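Local coordinates for protein ULam111 (Flavobacterium sp., PDB 5WUT) that probably hydrolyses beta-1,3-glucosidic bonds of laminarin, as a bacterial laminarinase of glycoside hydrolase family 16, at residues A[72-77]-A[200-205]; A[130-135]-A[151-156]. One frame throughout, in Å; residues are numbered along the deposited sequence.

Contact 1 of 2, residues A[72-77]-A[200-205]; sequences ITTQGK and FYFIIN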
ATOM      1  N   ILE A  72     -11.536 -17.825  17.296  1.00 10.59           N
ATOM      2  CA  ILE A  72     -10.486 -18.599  17.946  1.00 10.09           C
ATOM      3  C   ILE A  72      -9.377 -17.670  18.410  1.00 10.00           C
ATOM      4  O   ILE A  72      -9.157 -16.617  17.808  1.00 10.40           O
ATOM      5  CB  ILE A  72      -9.921 -19.683  17.011  1.00  8.94           C
ATOM      6  CG1 ILE A  72      -9.472 -19.097  15.664  1.00 11.21           C
ATOM      7  CG2 ILE A  72     -10.976 -20.763  16.756  1.00 11.56           C
ATOM      8  CD1 ILE A  72      -8.656 -20.104  14.841  1.00 11.95           C
ATOM      9  N   THR A  73      -8.706 -18.048  19.496  1.00  8.72           N
ATOM     10  CA  THR A  73      -7.600 -17.253  20.034  1.00  9.63           C
ATOM     11  C   THR A  73      -6.426 -18.129  20.405  1.00 10.99           C
ATOM     12  O   THR A  73      -6.573 -19.343  20.555  1.00  9.91           O
ATOM     13  CB  THR A  73      -7.974 -16.485  21.304  1.00  9.54           C
ATOM     14  OG1 THR A  73      -7.910 -17.371  22.438  1.00 11.67           O
ATOM     15  CG2 THR A  73      -9.362 -15.902  21.197  1.00 11.00           C
ATOM     16  N   THR A  74      -5.265 -17.515  20.598  1.00  9.10           N
ATOM     17  CA  THR A  74      -4.120 -18.264  21.127  1.00  8.28           C
ATOM     18  C   THR A  74      -3.824 -17.906  22.581  1.00 10.33           C
ATOM     19  O   THR A  74      -2.732 -18.157  23.076  1.00 10.34           O
ATOM     20  CB  THR A  74      -2.843 -18.043  20.288  1.00 10.12           C
ATOM     21  OG1 THR A  74      -2.423 -16.677  20.387  1.00 10.08           O
ATOM     22  CG2 THR A  74      -3.073 -18.417  18.843  1.00 11.44           C
ATOM     23  N   GLN A  75      -4.809 -17.339  23.277  1.00  9.15           N
ATOM     24  CA  GLN A  75      -4.620 -16.901  24.661  1.00 10.11           C
ATOM     25  C   GLN A  75      -4.042 -18.000  25.550  1.00 11.56           C
ATOM     26  O   GLN A  75      -4.582 -19.096  25.603  1.00 12.66           O
ATOM     27  CB  GLN A  75      -5.942 -16.419  25.262  1.00 10.34           C
ATOM     28  CG  GLN A  75      -5.772 -15.796  26.642  1.00 13.24           C
ATOM     29  CD  GLN A  75      -7.081 -15.279  27.213  1.00 17.09           C
ATOM     30  OE1 GLN A  75      -8.157 -15.553  26.685  1.00 22.90           O
ATOM     31  NE2 GLN A  75      -6.988 -14.504  28.290  1.00 23.94           N
ATOM     32  N   GLY A  76      -2.954 -17.680  26.244  1.00 11.60           N
ATOM     33  CA  GLY A  76      -2.316 -18.609  27.165  1.00 12.90           C
ATOM     34  C   GLY A  76      -1.607 -19.781  26.511  1.00 15.12           C
ATOM     35  O   GLY A  76      -1.123 -20.672  27.206  1.00 13.74           O
ATOM     36  N   LYS A  77      -1.529 -19.771  25.182  1.00 11.43           N
ATOM     37  CA  LYS A  77      -0.945 -20.875  24.414  1.00 11.89           C
ATOM     38  C   LYS A  77       0.171 -20.461  23.456  1.00 12.90           C
ATOM     39  O   LYS A  77       1.208 -21.115  23.384  1.00 13.73           O
ATOM     40  CB  LYS A  77      -2.040 -21.587  23.633  1.00 10.86           C
ATOM     41  CG  LYS A  77      -2.997 -22.327  24.554  1.00 11.53           C
ATOM     42  CD  LYS A  77      -4.147 -22.950  23.804  1.00 11.93           C
ATOM     43  CE  LYS A  77      -4.910 -23.867  24.750  1.00 12.43           C
ATOM     44  NZ  LYS A  77      -6.079 -24.471  24.050  1.00 14.35           N
ATOM     45  N   PHE A 200       1.281 -10.449  23.696  1.00  9.05           N
ATOM     46  CA  PHE A 200      -0.087 -10.383  23.190  1.00  9.75           C
ATOM     47  C   PHE A 200      -0.462 -11.731  22.590  1.00  9.74           C
ATOM     48  O   PHE A 200       0.418 -12.487  22.209  1.00 10.04           O
ATOM     49  CB  PHE A 200      -0.214  -9.274  22.130  1.00  9.71           C
ATOM     50  CG  PHE A 200      -0.524  -7.910  22.703  1.00  9.28           C
ATOM     51  CD1 PHE A 200       0.366  -7.278  23.569  1.00 10.28           C
ATOM     52  CD2 PHE A 200      -1.695  -7.252  22.350  1.00  9.07           C
ATOM     53  CE1 PHE A 200       0.054  -6.037  24.114  1.00  8.69           C
ATOM     54  CE2 PHE A 200      -1.991  -6.013  22.876  1.00 10.35           C
ATOM     55  CZ  PHE A 200      -1.118  -5.413  23.765  1.00  9.15           C
ATOM     56  N   TYR A 201      -1.753 -12.043  22.519  1.00  9.77           N
ATOM     57  CA  TYR A 201      -2.200 -13.249  21.823  1.00  8.46           C
ATOM     58  C   TYR A 201      -3.059 -12.916  20.611  1.00  9.54           C
ATOM     59  O   TYR A 201      -3.522 -11.786  20.460  1.00 10.29           O
ATOM     60  CB  TYR A 201      -2.957 -14.180  22.773  1.00  8.66           C
ATOM     61  CG  TYR A 201      -4.233 -13.633  23.381  1.00 10.30           C
ATOM     62  CD1 TYR A 201      -5.450 -13.789  22.733  1.00  8.68           C
ATOM     63  CD2 TYR A 201      -4.224 -13.014  24.628  1.00 10.76           C
ATOM     64  CE1 TYR A 201      -6.640 -13.333  23.297  1.00 10.46           C
ATOM     65  CE2 TYR A 201      -5.407 -12.549  25.205  1.00 11.16           C
ATOM     66  CZ  TYR A 201      -6.609 -12.711  24.528  1.00 11.27           C
ATOM     67  OH  TYR A 201      -7.804 -12.274  25.077  1.00 13.96           O
ATOM     68  N   PHE A 202      -3.234 -13.903  19.736  1.00  9.33           N
ATOM     69  CA  PHE A 202      -3.952 -13.736  18.468  1.00  8.03           C
ATOM     70  C   PHE A 202      -5.419 -14.049  18.587  1.00  8.56           C
ATOM     71  O   PHE A 202      -5.790 -14.897  19.378  1.00  8.41           O
ATOM     72  CB  PHE A 202      -3.359 -14.639  17.389  1.00  8.43           C
ATOM     73  CG  PHE A 202      -1.941 -14.323  17.060  1.00 11.52           C
ATOM     74  CD1 PHE A 202      -1.631 -13.147  16.400  1.00 11.90           C
ATOM     75  CD2 PHE A 202      -0.918 -15.199  17.388  1.00 11.91           C
ATOM     76  CE1 PHE A 202      -0.312 -12.845  16.083  1.00 13.72           C
ATOM     77  CE2 PHE A 202       0.407 -14.902  17.077  1.00 12.14           C
ATOM     78  CZ  PHE A 202       0.708 -13.723  16.418  1.00 14.92           C
ATOM     79  N   ILE A 203      -6.230 -13.366  17.789  1.00  7.32           N
ATOM     80  CA  ILE A 203      -7.642 -13.722  17.611  1.00  8.26           C
ATOM     81  C   ILE A 203      -7.944 -13.722  16.121  1.00  8.17           C
ATOM     82  O   ILE A 203      -7.521 -12.808  15.405  1.00  9.09           O
ATOM     83  CB  ILE A 203      -8.601 -12.736  18.322  1.00  7.19           C
ATOM     84  CG1 ILE A 203      -8.233 -12.562  19.803  1.00  7.81           C
ATOM     85  CG2 ILE A 203     -10.054 -13.207  18.163  1.00  8.52           C
ATOM     86  CD1 ILE A 203      -7.258 -11.381  20.050  1.00  8.82           C
ATOM     87  N   ILE A 204      -8.636 -14.759  15.647  1.00  7.52           N
ATOM     88  CA  ILE A 204      -9.223 -14.767  14.302  1.00  8.26           C
ATOM     89  C   ILE A 204     -10.720 -14.946  14.467  1.00  9.96           C
ATOM     90  O   ILE A 204     -11.160 -15.855  15.174  1.00 10.73           O
ATOM     91  CB  ILE A 204      -8.657 -15.895  13.420  1.00 11.39           C
ATOM     92  CG1 ILE A 204      -7.156 -15.732  13.243  1.00  9.80           C
ATOM     93  CG2 ILE A 204      -9.333 -15.906  12.051  1.00  9.42           C
ATOM     94  CD1 ILE A 204      -6.492 -16.919  12.507  1.00 12.67           C
ATOM     95  N   ASN A 205     -11.524 -14.099  13.836  1.00  9.23           N
ATOM     96  CA  ASN A 205     -12.966 -14.307  13.952  1.00  9.36           C
ATOM     97  C   ASN A 205     -13.703 -13.712  12.772  1.00 10.71           C
ATOM     98  O   ASN A 205     -13.145 -12.951  11.986  1.00  8.93           O
ATOM     99  CB  ASN A 205     -13.513 -13.706  15.257  1.00  8.46           C
ATOM    100  CG  ASN A 205     -13.625 -12.204  15.204  1.00 11.17           C
ATOM    101  OD1 ASN A 205     -12.635 -11.495  15.407  1.00 12.60           O
ATOM    102  ND2 ASN A 205     -14.829 -11.699  14.908  1.00 10.55           N
TER

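Contact 2 of 2, residues A[130-135]-A[151-156]; sequences HMVFTS and TRIDTI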
ATOM      1  N   HIS A 130     -13.690  -2.321  -0.528  1.00 11.94           N
ATOM      2  CA  HIS A 130     -12.474  -1.654  -0.996  1.00 12.43           C
ATOM      3  C   HIS A 130     -11.792  -0.822   0.081  1.00 12.88           C
ATOM      4  O   HIS A 130     -11.031   0.090  -0.241  1.00 13.08           O
ATOM      5  CB  HIS A 130     -12.785  -0.761  -2.203  1.00 14.31           C
ATOM      6  CG  HIS A 130     -13.578  -1.444  -3.269  1.00 15.09           C
ATOM      7  ND1 HIS A 130     -13.432  -2.782  -3.564  1.00 14.95           N
ATOM      8  CD2 HIS A 130     -14.520  -0.969  -4.116  1.00 23.02           C
ATOM      9  CE1 HIS A 130     -14.251  -3.103  -4.550  1.00 21.29           C
ATOM     10  NE2 HIS A 130     -14.921  -2.021  -4.904  1.00 24.85           N
ATOM     11  N   MET A 131     -12.080  -1.122   1.348  1.00  9.75           N
ATOM     12  CA  MET A 131     -11.463  -0.424   2.478  1.00 12.54           C
ATOM     13  C   MET A 131     -11.007  -1.432   3.520  1.00 10.15           C
ATOM     14  O   MET A 131     -11.694  -2.432   3.763  1.00 11.32           O
ATOM     15  CB  MET A 131     -12.443   0.555   3.152  1.00 14.15           C
ATOM     16  CG  MET A 131     -13.048   1.621   2.265  1.00 18.35           C
ATOM     17  SD  MET A 131     -11.849   2.881   1.811  1.00 20.14           S
ATOM     18  CE  MET A 131     -12.541   3.418   0.244  1.00 24.04           C
ATOM     19  N   VAL A 132      -9.856  -1.175   4.133  1.00 11.55           N
ATOM     20  CA  VAL A 132      -9.473  -1.897   5.349  1.00 11.58           C
ATOM     21  C   VAL A 132      -9.113  -0.913   6.444  1.00 12.35           C
ATOM     22  O   VAL A 132      -8.815   0.251   6.175  1.00 12.67           O
ATOM     23  CB  VAL A 132      -8.298  -2.848   5.123  1.00 10.82           C
ATOM     24  CG1 VAL A 132      -8.651  -3.864   4.053  1.00 14.14           C
ATOM     25  CG2 VAL A 132      -7.045  -2.065   4.754  1.00 12.33           C
ATOM     26  N   PHE A 133      -9.124  -1.392   7.682  1.00  9.97           N
ATOM     27  CA  PHE A 133      -8.868  -0.545   8.841  1.00 11.24           C
ATOM     28  C   PHE A 133      -7.733  -1.145   9.645  1.00 11.79           C
ATOM     29  O   PHE A 133      -7.644  -2.363   9.747  1.00 11.92           O
ATOM     30  CB  PHE A 133     -10.130  -0.416   9.701  1.00 15.03           C
ATOM     31  CG  PHE A 133     -11.325   0.110   8.952  1.00 17.68           C
ATOM     32  CD1 PHE A 133     -12.114  -0.735   8.179  1.00 17.94           C
ATOM     33  CD2 PHE A 133     -11.662   1.449   9.023  1.00 19.57           C
ATOM     34  CE1 PHE A 133     -13.211  -0.247   7.482  1.00 19.07           C
ATOM     35  CE2 PHE A 133     -12.759   1.939   8.327  1.00 20.27           C
ATOM     36  CZ  PHE A 133     -13.530   1.086   7.561  1.00 22.45           C
ATOM     37  N   THR A 134      -6.851  -0.297  10.170  1.00  9.19           N
ATOM     38  CA  THR A 134      -5.777  -0.717  11.071  1.00  8.13           C
ATOM     39  C   THR A 134      -5.848   0.194  12.278  1.00 10.74           C
ATOM     40  O   THR A 134      -5.888   1.413  12.115  1.00  9.70           O
ATOM     41  CB  THR A 134      -4.396  -0.625  10.412  1.00  9.17           C
ATOM     42  OG1 THR A 134      -4.207   0.698   9.893  1.00 10.22           O
ATOM     43  CG2 THR A 134      -4.290  -1.620   9.276  1.00 10.59           C
ATOM     44  N   SER A 135      -5.898  -0.390  13.478  1.00  9.86           N
ATOM     45  CA  SER A 135      -6.253   0.363  14.683  1.00  9.88           C
ATOM     46  C   SER A 135      -5.595  -0.156  15.941  1.00 10.55           C
ATOM     47  O   SER A 135      -5.143  -1.307  16.004  1.00 10.29           O
ATOM     48  CB  SER A 135      -7.766   0.345  14.921  1.00 11.54           C
ATOM     49  OG  SER A 135      -8.508   0.485  13.724  1.00 14.07           O
ATOM     50  N   THR A 151      -7.732   2.602   4.939  1.00 12.33           N
ATOM     51  CA  THR A 151      -6.925   2.525   3.730  1.00 11.44           C
ATOM     52  C   THR A 151      -7.747   1.993   2.574  1.00 12.18           C
ATOM     53  O   THR A 151      -8.337   0.920   2.656  1.00 11.08           O
ATOM     54  CB  THR A 151      -5.680   1.635   3.937  1.00 10.83           C
ATOM     55  OG1 THR A 151      -4.899   2.161   5.014  1.00 13.42           O
ATOM     56  CG2 THR A 151      -4.821   1.595   2.678  1.00 13.06           C
ATOM     57  N   ARG A 152      -7.790   2.759   1.498  1.00 10.49           N
ATOM     58  CA  ARG A 152      -8.491   2.337   0.301  1.00 11.32           C
ATOM     59  C   ARG A 152      -7.666   1.390  -0.553  1.00 10.98           C
ATOM     60  O   ARG A 152      -6.529   1.688  -0.912  1.00 10.21           O
ATOM     61  CB  ARG A 152      -8.897   3.544  -0.538  1.00 11.91           C
ATOM     62  CG  ARG A 152      -9.487   3.134  -1.860  1.00 13.94           C
ATOM     63  CD  ARG A 152      -9.954   4.327  -2.678  1.00 20.48           C
ATOM     64  NE  ARG A 152     -10.173   3.943  -4.068  1.00 18.38           N
ATOM     65  CZ  ARG A 152     -10.390   4.812  -5.051  1.00 18.49           C
ATOM     66  NH1 ARG A 152     -10.426   6.111  -4.788  1.00 19.22           N
ATOM     67  NH2 ARG A 152     -10.568   4.380  -6.294  1.00 22.99           N
ATOM     68  N   ILE A 153      -8.261   0.252  -0.896  1.00 10.52           N
ATOM     69  CA  ILE A 153      -7.614  -0.763  -1.715  1.00 12.58           C
ATOM     70  C   ILE A 153      -8.694  -1.412  -2.568  1.00 11.17           C
ATOM     71  O   ILE A 153      -9.437  -2.269  -2.084  1.00 12.58           O
ATOM     72  CB  ILE A 153      -6.888  -1.849  -0.853  1.00 11.39           C
ATOM     73  CG1 ILE A 153      -5.981  -1.201   0.200  1.00 15.03           C
ATOM     74  CG2 ILE A 153      -6.141  -2.826  -1.741  1.00 13.66           C
ATOM     75  CD1 ILE A 153      -5.220  -2.174   1.108  1.00 13.78           C
ATOM     76  N   ASP A 154      -8.824  -1.003  -3.831  1.00 11.62           N
ATOM     77  CA  ASP A 154      -9.970  -1.467  -4.620  1.00 14.11           C
ATOM     78  C   ASP A 154      -9.925  -2.949  -4.967  1.00 12.81           C
ATOM     79  O   ASP A 154     -10.939  -3.526  -5.370  1.00 15.57           O
ATOM     80  CB  ASP A 154     -10.089  -0.656  -5.913  1.00 16.46           C
ATOM     81  CG  ASP A 154     -10.596   0.740  -5.674  1.00 20.86           C
ATOM     82  OD1 ASP A 154     -10.889   1.088  -4.507  1.00 19.12           O
ATOM     83  OD2 ASP A 154     -10.704   1.497  -6.658  1.00 23.05           O
ATOM     84  N   THR A 155      -8.752  -3.555  -4.834  1.00 13.77           N
ATOM     85  CA  THR A 155      -8.564  -4.962  -5.139  1.00 11.59           C
ATOM     86  C   THR A 155      -8.628  -5.873  -3.914  1.00 11.18           C
ATOM     87  O   THR A 155      -8.367  -7.063  -4.033  1.00 12.78           O
ATOM     88  CB  THR A 155      -7.186  -5.211  -5.792  1.00 13.25           C
ATOM     89  OG1 THR A 155      -6.172  -4.659  -4.947  1.00 13.79           O
ATOM     90  CG2 THR A 155      -7.111  -4.558  -7.150  1.00 15.84           C
ATOM     91  N   ILE A 156      -8.974  -5.342  -2.743  1.00 10.50           N
ATOM     92  CA  ILE A 156      -8.782  -6.139  -1.524  1.00 10.00           C
ATOM     93  C   ILE A 156      -9.662  -7.398  -1.476  1.00 11.74           C
ATOM     94  O   ILE A 156      -9.279  -8.399  -0.873  1.00 11.38           O
ATOM     95  CB  ILE A 156      -9.018  -5.283  -0.239  1.00  9.02           C
ATOM     96  CG1 ILE A 156      -8.319  -5.915   0.981  1.00  8.23           C
ATOM     97  CG2 ILE A 156     -10.511  -5.026   0.011  1.00  9.94           C
ATOM     98  CD1 ILE A 156      -6.789  -5.815   0.944  1.00 10.90           C
TER
HETATM   99  O   HOH W   1      -5.514   1.051   7.298  1.00 14.04           O

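Contact 1 of 2, residues A[72-77]-A[200-205]
Ile-72 pairs with Ile-204 where two antiparallel strands of the family 16 beta-jelly roll run side by side. The pair is of the hydrogen-bonded kind: Ile-72 N to Ile-204 O and Ile-204 N to Ile-72 O, each 2.9 Å. On the same face, Ile-72 CG1 lies 4.0 Å from Ile-204 CB, the side chains pointing the same way, with Ile-204 continuing onto Phe-226 and Ile-228 of strand 224-234. Thr-73 and Ile-203 form the next, non-hydrogen-bonded pair on the other face, Thr-73 CG2 resting 3.8 Å from Ile-203 CG1. Thr-73 OG1 accepts from Gln-75 N two residues on, an ST turn, and takes a bond from Asn-24 ND2. Thr-74 carries the pairing past the regular bridges, where strand 66-80 is interrupted. Its N reaches Phe-202 O, while OG1, set between backbone N and carbonyl carbon (chi1 65°), accepts from Phe-202 N at 3.0 Å in a nearly straight bond (171°). Thr-74 OG1 therefore stands in for a backbone carbonyl, and also bonds to Lys-78 O. The Gln-75 and Tyr-201 side chains lie side by side, amide and ring planes 9° apart, with Gln-75 CB over the ring centre in a CH-pi contact, 3.5 Å from the centroid.

Contact 2 of 2, residues A[130-135]-A[151-156]
The His-130 ring has Asp-154 CB over one face, where the open end of a beta hairpin, strands 131-137 and 148-152, runs into a type I turn from Ile-153 to Ile-156. The two side chains cross at about a right angle, and Asp-154 OD1 lies 3.5 Å from His-130 CB. Asp-154 CG sits at the edge of the Arg-152 guanidinium, in its plane, with the carboxylate twisted somewhat against it and gripped side-on: NE donates to OD1 at 3.0 Å and NH2 to OD2 at 2.9 Å, both syn. An alanine in place of Arg-152, keeping CB but not the CG and CD that meet Met-131 CE, would probably leave the Asp-154 carboxylate without its charged mate and freer to turn beside His-130. A bend at chi2 (-72°) sets Met-131 SD against Arg-152 CA and CB; CE, beyond it, lies 3.7 Å from Arg-152 CG. On the other face Val-132 CG1 meets Ile-156 CG1 at 3.7 Å, while Val-132 CG2 faces Thr-151 CB and Ile-153 CD1. Backbone bonds join Val-132 and Thr-151 both ways, and Ile-153 N reaches His-130 O from above the carbonyl plane. One water bridges Thr-134 OG1 (2.9 Å) and Thr-151 OG1 (2.6 Å).

In the fold
Both contacts are antiparallel strand pairings of the same jelly roll, but they lie on opposite sides of the chain's centre, 23 Å apart between centres, with nearest atoms about 9 Å apart. Strand 200-208 of contact 1 pairs with 97-105, this with 118-123, and that with strand 131-137 of contact 2. Strand 118-123 carries the sequence in which family 16 enzymes keep their catalytic acids, so it probably lines the active site. Phe-133 and Ser-135 of contact 2 bond by backbone to its Glu-123 and Asp-120, whereas strand 97-105 separates it from contact 1. Only contact 2 meets the second subunit, whose Phe-175 and Ile-179 pack on Arg-152 and on Thr-151 and Ile-153.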